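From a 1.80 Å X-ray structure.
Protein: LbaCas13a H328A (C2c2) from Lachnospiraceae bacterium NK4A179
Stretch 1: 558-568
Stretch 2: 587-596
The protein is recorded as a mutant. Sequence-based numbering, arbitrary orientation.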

# COMPACT_ATOMS: atom_id res chain seq x y z
N THR A 558 22.06 34.06 8.73
CA THR A 558 22.23 33.31 7.48
C THR A 558 20.92 32.68 7.01
O THR A 558 20.94 31.84 6.10
CB THR A 558 23.29 32.22 7.64
OG1 THR A 558 22.92 31.35 8.71
CG2 THR A 558 24.65 32.85 7.93
N LEU A 559 19.80 33.10 7.60
CA LEU A 559 18.51 32.46 7.36
C LEU A 559 18.15 32.45 5.88
O LEU A 559 17.76 31.41 5.33
CB LEU A 559 17.43 33.16 8.18
CG LEU A 559 16.03 32.58 7.99
CD1 LEU A 559 16.07 31.04 8.22
CD2 LEU A 559 15.03 33.26 8.93
N ARG A 560 18.23 33.60 5.21
CA ARG A 560 17.88 33.64 3.79
C ARG A 560 18.77 32.72 2.97
O ARG A 560 18.29 31.99 2.10
CB ARG A 560 17.95 35.05 3.23
CG ARG A 560 17.58 35.11 1.76
CD ARG A 560 17.86 36.47 1.16
NE ARG A 560 17.04 37.48 1.80
CZ ARG A 560 17.02 38.76 1.46
NH1 ARG A 560 17.80 39.20 0.47
NH2 ARG A 560 16.23 39.60 2.10
N ASP A 561 20.09 32.76 3.21
CA ASP A 561 20.97 31.90 2.44
C ASP A 561 20.73 30.43 2.76
O ASP A 561 20.86 29.57 1.88
CB ASP A 561 22.44 32.27 2.70
CG ASP A 561 22.87 33.53 1.93
OD1 ASP A 561 22.02 34.16 1.27
OD2 ASP A 561 24.07 33.89 2.01
N THR A 562 20.37 30.12 4.01
CA THR A 562 20.03 28.74 4.36
C THR A 562 18.77 28.28 3.63
O THR A 562 18.75 27.19 3.04
CB THR A 562 19.85 28.62 5.87
OG1 THR A 562 21.02 29.10 6.53
CG2 THR A 562 19.61 27.16 6.27
N ILE A 563 17.73 29.11 3.62
CA ILE A 563 16.51 28.77 2.88
C ILE A 563 16.83 28.53 1.41
O ILE A 563 16.33 27.58 0.80
CB ILE A 563 15.46 29.88 3.04
CG1 ILE A 563 14.96 29.99 4.48
CG2 ILE A 563 14.32 29.67 2.07
CD1 ILE A 563 14.19 31.28 4.74
N LEU A 564 17.66 29.39 0.83
CA LEU A 564 17.89 29.29 -0.60
C LEU A 564 18.74 28.08 -0.99
O LEU A 564 18.85 27.79 -2.19
CB LEU A 564 18.53 30.60 -1.11
CG LEU A 564 17.61 31.83 -1.07
CD1 LEU A 564 18.34 33.12 -1.51
CD2 LEU A 564 16.41 31.58 -1.95
N GLN A 565 19.34 27.37 -0.03
CA GLN A 565 19.95 26.08 -0.36
C GLN A 565 18.93 25.14 -1.00
O GLN A 565 19.27 24.33 -1.87
CB GLN A 565 20.52 25.42 0.90
CG GLN A 565 21.75 26.09 1.48
CD GLN A 565 22.19 25.46 2.79
OE1 GLN A 565 22.04 24.27 3.01
NE2 GLN A 565 22.77 26.28 3.67
N TYR A 566 17.67 25.22 -0.56
CA TYR A 566 16.58 24.41 -1.08
C TYR A 566 16.02 24.95 -2.38
O TYR A 566 15.22 24.26 -3.03
CB TYR A 566 15.49 24.30 -0.03
CG TYR A 566 15.99 23.55 1.15
CD1 TYR A 566 15.96 22.17 1.17
CD2 TYR A 566 16.57 24.21 2.23
CE1 TYR A 566 16.46 21.45 2.23
CE2 TYR A 566 17.06 23.50 3.31
CZ TYR A 566 17.02 22.12 3.29
OH TYR A 566 17.51 21.39 4.35
N PHE A 567 16.42 26.15 -2.77
CA PHE A 567 16.12 26.71 -4.08
C PHE A 567 17.37 26.77 -4.94
O PHE A 567 17.55 27.69 -5.75
CB PHE A 567 15.47 28.09 -3.93
CG PHE A 567 14.11 28.07 -3.28
CD1 PHE A 567 12.96 27.91 -4.04
CD2 PHE A 567 13.97 28.20 -1.91
CE1 PHE A 567 11.71 27.88 -3.45
CE2 PHE A 567 12.72 28.17 -1.30
CZ PHE A 567 11.59 28.01 -2.07
N GLY A 568 18.27 25.81 -4.73
CA GLY A 568 19.42 25.60 -5.60
C GLY A 568 20.66 26.38 -5.22
O GLY A 568 21.66 26.29 -5.95
N ASP A 587 11.32 40.78 7.04
CA ASP A 587 12.71 40.37 6.82
C ASP A 587 12.74 38.87 6.49
O ASP A 587 11.73 38.27 6.10
CB ASP A 587 13.58 40.72 8.03
CG ASP A 587 13.15 40.01 9.31
OD1 ASP A 587 12.33 39.07 9.26
OD2 ASP A 587 13.64 40.39 10.39
N ASP A 588 13.90 38.25 6.69
CA ASP A 588 14.05 36.85 6.30
C ASP A 588 13.29 35.91 7.23
O ASP A 588 12.99 34.78 6.83
CB ASP A 588 15.54 36.49 6.25
CG ASP A 588 16.25 37.18 5.10
OD1 ASP A 588 15.67 37.24 3.99
OD2 ASP A 588 17.39 37.66 5.29
N VAL A 589 12.95 36.35 8.44
CA VAL A 589 12.09 35.56 9.31
C VAL A 589 10.68 35.47 8.73
O VAL A 589 10.01 34.43 8.82
CB VAL A 589 12.08 36.14 10.73
CG1 VAL A 589 11.13 35.37 11.60
CG2 VAL A 589 13.49 36.10 11.32
N ASP A 590 10.19 36.56 8.13
CA ASP A 590 8.89 36.50 7.47
C ASP A 590 8.96 35.67 6.20
O ASP A 590 7.96 35.05 5.80
CB ASP A 590 8.40 37.91 7.15
CG ASP A 590 8.40 38.81 8.38
OD1 ASP A 590 7.46 38.70 9.20
OD2 ASP A 590 9.36 39.59 8.53
N PHE A 591 10.12 35.65 5.55
CA PHE A 591 10.35 34.75 4.43
C PHE A 591 10.18 33.30 4.87
O PHE A 591 9.42 32.54 4.25
CB PHE A 591 11.75 34.99 3.87
CG PHE A 591 12.05 34.23 2.60
CD1 PHE A 591 11.03 33.76 1.79
CD2 PHE A 591 13.36 34.01 2.21
CE1 PHE A 591 11.31 33.07 0.62
CE2 PHE A 591 13.66 33.32 1.04
CZ PHE A 591 12.62 32.85 0.25
N LEU A 592 10.87 32.90 5.94
CA LEU A 592 10.71 31.56 6.50
C LEU A 592 9.27 31.29 6.89
O LEU A 592 8.73 30.19 6.64
CB LEU A 592 11.62 31.40 7.72
CG LEU A 592 11.48 30.08 8.48
CD1 LEU A 592 11.87 28.95 7.52
CD2 LEU A 592 12.36 30.07 9.72
N THR A 593 8.61 32.28 7.50
CA THR A 593 7.24 32.11 7.96
C THR A 593 6.29 31.93 6.79
O THR A 593 5.33 31.15 6.87
CB THR A 593 6.84 33.32 8.82
OG1 THR A 593 7.43 33.19 10.11
CG2 THR A 593 5.33 33.40 8.97
N ASP A 594 6.54 32.63 5.68
CA ASP A 594 5.66 32.48 4.54
C ASP A 594 5.79 31.08 3.92
O ASP A 594 4.78 30.46 3.59
CB ASP A 594 5.95 33.56 3.51
CG ASP A 594 5.12 34.80 3.75
OD1 ASP A 594 4.31 34.83 4.71
OD2 ASP A 594 5.26 35.74 2.96
N LEU A 595 7.01 30.59 3.77
CA LEU A 595 7.19 29.23 3.26
C LEU A 595 6.55 28.20 4.19
O LEU A 595 5.91 27.25 3.73
CB LEU A 595 8.68 28.93 3.09
CG LEU A 595 9.37 29.76 2.00
CD1 LEU A 595 10.85 29.44 2.07
CD2 LEU A 595 8.82 29.46 0.62
N LYS A 596 6.74 28.36 5.50
CA LYS A 596 6.07 27.52 6.49
C LYS A 596 4.56 27.57 6.32
O LYS A 596 3.89 26.54 6.41
CB LYS A 596 6.47 27.98 7.90
CG LYS A 596 5.80 27.22 9.03
CD LYS A 596 6.04 27.92 10.37
CE LYS A 596 5.20 29.19 10.51
NZ LYS A 596 3.74 28.94 10.69
O HOH W 1 19.17 36.17 6.19

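The helix that begins at Leu559 and the one that begins at Asp588 run in broadly the same direction, with 32° between their N-to-C axes and a closest approach of 9.5 Å. That separation leaves room for side chains to interlock, and the clearest case is Ile563. Its CA-to-CB bond points toward the second helix, and its side chain enters a hollow formed by Asp588, Phe591, Leu592 and Leu595, which are spaced i, i+3, i+4 and i+7 and so share one side of the helix, framing a gap between neighbouring turns. The distances show how the knob, in rotamer m, t, is seated: both methyls touch the Phe591 ring, Ile563 CD1 at 3.8 Å from Phe591 CD2 and Ile563 CG2 at 3.8 Å from Phe591 CE2. Of the two, Ile563 CD1 is nearer Leu592, 3.9 Å from Leu592 CB, and Ile563 CG2 nearer Leu595, 3.5 Å from Leu595 CD1.

One turn earlier, Leu559 makes a second bump. Leu559 CD2 packs over the start of the second helix, 3.3 Å from Asp588 O, 3.8 Å from Val589 CA and 4.1 Å from Leu592 CB, so backbone forms much of the surface it meets.

The CA-to-CB bond of Phe591 points toward the first stretch. Arg560 CG and Leu564 CD2 both approach its ring edge, each 4.4 Å from Phe591 CE2. Further along, Leu595 CD1 lies at the edge of the Phe567 ring, 4.1 Å from Phe567 CE2, extending the apolar packing beyond Ile563.

Beside the Leu559 packing, Arg560 and Asp588 add a polar contact. Their CA atoms are only 5.6 Å apart, and their side chains form a salt bridge: Arg560 NE donates to Asp588 OD1 at 2.6 Å with an angle of 160°, whereas the bond from Arg560 NH2 to Asp588 OD1, 3.1 Å and 130°, is weak. A water adds a second link, accepting from Arg560 N at 2.9 Å and donating to Asp588 OD2 at 2.5 Å.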